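Local coordinates for protein ricin B lectin (PDB 3VSF) that is an exo-beta-1,3-galactanase that probably hydrolyses glycosidic bonds of galactan with its family 43 module and carries a galactose-binding ricin-type beta-trefoil module, at residues E130-W134 against D217-I221. Numbering follows the deposited sequence.
Sequences EFVMW and DYKNI
D217 OD1 accepts from K219 N (2.8 Å), from T215 OG1 and, weakly, from N220 N, an Asx turn that shapes from within the loop whose D217 carbonyl oxygen meets V132 CG2 at 3.5 Å; the case illustrates how a sheet can receive a turn from its neighbour. The carbonyl oxygen of Y218 in this turn takes a hydrogen bond from the indole of W134, with NE1 3.0 Å from O. The oxygen lies at the indole edge, only 4° out of the ring plane, and NE1 sits almost in line with the C=O bond, while the N-H itself is bent, at 133°. Farther round the indole, CH2 touches I221 CG1 at 4.1 Å.

V132 fills the middle with its two methyls: CG1 rests on the same Y218 oxygen, while CG2 packs against Y218 CB at 3.6 Å and against K219 CG. The tyrosine ring itself runs off to G195, whose carbonyl its hydroxyl binds. At the other end K219 NZ forms a salt bridge with E130 OE1 (3.1 Å), reaching its syn side well out of the carboxylate plane. The lysine chain, bent at chi3 (-67°), turns its ammonium back to E130 and also makes a cation-pi contact with Y152.

Strand 131-138 thus meets the 208-214/221-228 hairpin turn, joining adjacent four-stranded blades of the five-bladed beta-propeller usual in family 43; the indole satisfies a turn carbonyl, and the buried E130 carboxylate lies between K219 and K154, which probably favours its charged form.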
ATOM      1  N   GLU A 130      -0.372  -4.869  28.643  1.00 83.22           N
ATOM      2  CA  GLU A 130      -1.424  -3.905  28.346  1.00 85.33           C
ATOM      3  C   GLU A 130      -1.184  -3.236  26.997  1.00 83.98           C
ATOM      4  O   GLU A 130      -0.043  -3.066  26.570  1.00 81.76           O
ATOM      5  CB  GLU A 130      -1.516  -2.855  29.457  1.00 87.45           C
ATOM      6  CG  GLU A 130      -0.238  -2.063  29.674  1.00 85.20           C
ATOM      7  CD  GLU A 130      -0.278  -1.219  30.931  1.00 90.86           C
ATOM      8  OE1 GLU A 130       0.716  -0.517  31.211  1.00 93.48           O
ATOM      9  OE2 GLU A 130      -1.304  -1.261  31.644  1.00 90.71           O
ATOM     10  N   PHE A 131      -2.271  -2.862  26.328  1.00 82.80           N
ATOM     11  CA  PHE A 131      -2.187  -2.258  25.003  1.00 80.73           C
ATOM     12  C   PHE A 131      -2.097  -0.736  25.080  1.00 77.15           C
ATOM     13  O   PHE A 131      -3.018  -0.075  25.554  1.00 76.50           O
ATOM     14  CB  PHE A 131      -3.393  -2.665  24.155  1.00 82.16           C
ATOM     15  CG  PHE A 131      -3.506  -4.147  23.936  1.00 83.39           C
ATOM     16  CD1 PHE A 131      -2.918  -4.744  22.833  1.00 85.95           C
ATOM     17  CD2 PHE A 131      -4.203  -4.944  24.829  1.00 84.62           C
ATOM     18  CE1 PHE A 131      -3.021  -6.106  22.625  1.00 87.07           C
ATOM     19  CE2 PHE A 131      -4.309  -6.307  24.627  1.00 87.75           C
ATOM     20  CZ  PHE A 131      -3.718  -6.888  23.523  1.00 87.55           C
ATOM     21  N   VAL A 132      -0.983  -0.190  24.605  1.00 75.42           N
ATOM     22  CA  VAL A 132      -0.776   1.253  24.602  1.00 73.71           C
ATOM     23  C   VAL A 132      -1.191   1.858  23.263  1.00 75.67           C
ATOM     24  O   VAL A 132      -0.846   1.335  22.203  1.00 78.46           O
ATOM     25  CB  VAL A 132       0.695   1.609  24.891  1.00 74.56           C
ATOM     26  CG1 VAL A 132       0.889   3.117  24.889  1.00 73.85           C
ATOM     27  CG2 VAL A 132       1.130   1.012  26.222  1.00 76.34           C
ATOM     28  N   MET A 133      -1.935   2.958  23.320  1.00 72.80           N
ATOM     29  CA  MET A 133      -2.432   3.611  22.113  1.00 71.22           C
ATOM     30  C   MET A 133      -1.910   5.038  21.969  1.00 70.45           C
ATOM     31  O   MET A 133      -2.017   5.845  22.891  1.00 73.52           O
ATOM     32  CB  MET A 133      -3.963   3.611  22.101  1.00 70.49           C
ATOM     33  CG  MET A 133      -4.574   4.516  21.045  1.00 68.18           C
ATOM     34  SD  MET A 133      -6.374   4.448  21.027  1.00 71.28           S
ATOM     35  CE  MET A 133      -6.754   5.841  19.969  1.00 70.44           C
ATOM     36  N   TRP A 134      -1.346   5.341  20.804  1.00 69.46           N
ATOM     37  CA  TRP A 134      -0.859   6.682  20.506  1.00 67.96           C
ATOM     38  C   TRP A 134      -1.689   7.321  19.399  1.00 67.85           C
ATOM     39  O   TRP A 134      -2.425   6.632  18.693  1.00 69.26           O
ATOM     40  CB  TRP A 134       0.615   6.640  20.108  1.00 66.08           C
ATOM     41  CG  TRP A 134       1.521   6.289  21.243  1.00 68.55           C
ATOM     42  CD1 TRP A 134       1.732   5.048  21.770  1.00 68.10           C
ATOM     43  CD2 TRP A 134       2.343   7.190  21.995  1.00 70.07           C
ATOM     44  NE1 TRP A 134       2.634   5.122  22.805  1.00 72.45           N
ATOM     45  CE2 TRP A 134       3.024   6.426  22.962  1.00 71.40           C
ATOM     46  CE3 TRP A 134       2.568   8.569  21.943  1.00 68.79           C
ATOM     47  CZ2 TRP A 134       3.914   6.994  23.870  1.00 70.89           C
ATOM     48  CZ3 TRP A 134       3.454   9.131  22.845  1.00 70.16           C
ATOM     49  CH2 TRP A 134       4.116   8.345  23.795  1.00 71.39           C
ATOM     50  N   ASP A 217       7.395   0.928  29.411  1.00 77.84           N
ATOM     51  CA  ASP A 217       5.941   0.842  29.529  1.00 80.21           C
ATOM     52  C   ASP A 217       5.211   1.298  28.264  1.00 80.80           C
ATOM     53  O   ASP A 217       3.992   1.159  28.162  1.00 81.97           O
ATOM     54  CB  ASP A 217       5.449   1.629  30.749  1.00 81.23           C
ATOM     55  CG  ASP A 217       5.893   3.080  30.730  1.00 81.84           C
ATOM     56  OD1 ASP A 217       5.939   3.678  29.635  1.00 80.62           O
ATOM     57  OD2 ASP A 217       6.197   3.624  31.813  1.00 82.55           O
ATOM     58  N   TYR A 218       5.964   1.842  27.311  1.00 78.86           N
ATOM     59  CA  TYR A 218       5.412   2.309  26.037  1.00 78.93           C
ATOM     60  C   TYR A 218       4.564   3.572  26.175  1.00 78.33           C
ATOM     61  O   TYR A 218       4.196   4.190  25.177  1.00 77.10           O
ATOM     62  CB  TYR A 218       4.582   1.214  25.358  1.00 77.90           C
ATOM     63  CG  TYR A 218       5.382   0.050  24.820  1.00 77.54           C
ATOM     64  CD1 TYR A 218       6.770   0.054  24.856  1.00 76.42           C
ATOM     65  CD2 TYR A 218       4.745  -1.052  24.267  1.00 78.98           C
ATOM     66  CE1 TYR A 218       7.499  -1.012  24.362  1.00 75.03           C
ATOM     67  CE2 TYR A 218       5.463  -2.119  23.769  1.00 77.37           C
ATOM     68  CZ  TYR A 218       6.840  -2.095  23.819  1.00 76.55           C
ATOM     69  OH  TYR A 218       7.554  -3.159  23.324  1.00 77.78           O
ATOM     70  N   LYS A 219       4.253   3.951  27.410  1.00 77.00           N
ATOM     71  CA  LYS A 219       3.351   5.072  27.659  1.00 75.12           C
ATOM     72  C   LYS A 219       4.063   6.422  27.704  1.00 75.56           C
ATOM     73  O   LYS A 219       3.417   7.468  27.716  1.00 78.12           O
ATOM     74  CB  LYS A 219       2.562   4.843  28.953  1.00 78.11           C
ATOM     75  CG  LYS A 219       1.498   3.762  28.841  1.00 79.32           C
ATOM     76  CD  LYS A 219       0.936   3.383  30.203  1.00 82.26           C
ATOM     77  CE  LYS A 219       1.986   2.690  31.057  1.00 86.07           C
ATOM     78  NZ  LYS A 219       1.434   2.229  32.362  1.00 86.61           N
ATOM     79  N   ASN A 220       5.392   6.395  27.723  1.00 77.12           N
ATOM     80  CA  ASN A 220       6.177   7.623  27.789  1.00 77.12           C
ATOM     81  C   ASN A 220       7.351   7.623  26.816  1.00 75.64           C
ATOM     82  O   ASN A 220       7.707   6.584  26.260  1.00 76.00           O
ATOM     83  CB  ASN A 220       6.678   7.860  29.215  1.00 78.70           C
ATOM     84  CG  ASN A 220       5.548   7.962  30.222  1.00 80.83           C
ATOM     85  OD1 ASN A 220       4.474   8.483  29.919  1.00 82.54           O
ATOM     86  ND2 ASN A 220       5.784   7.460  31.428  1.00 81.92           N
ATOM     87  N   ILE A 221       7.950   8.793  26.616  1.00 75.64           N
ATOM     88  CA  ILE A 221       9.091   8.927  25.717  1.00 78.77           C
ATOM     89  C   ILE A 221      10.408   8.947  26.487  1.00 79.40           C
ATOM     90  O   ILE A 221      10.630   9.811  27.334  1.00 79.09           O
ATOM     91  CB  ILE A 221       8.981  10.197  24.849  1.00 75.10           C
ATOM     92  CG1 ILE A 221       7.793  10.083  23.892  1.00 74.87           C
ATOM     93  CG2 ILE A 221      10.269  10.428  24.074  1.00 76.51           C
ATOM     94  CD1 ILE A 221       7.638  11.265  22.964  1.00 74.49           C
TER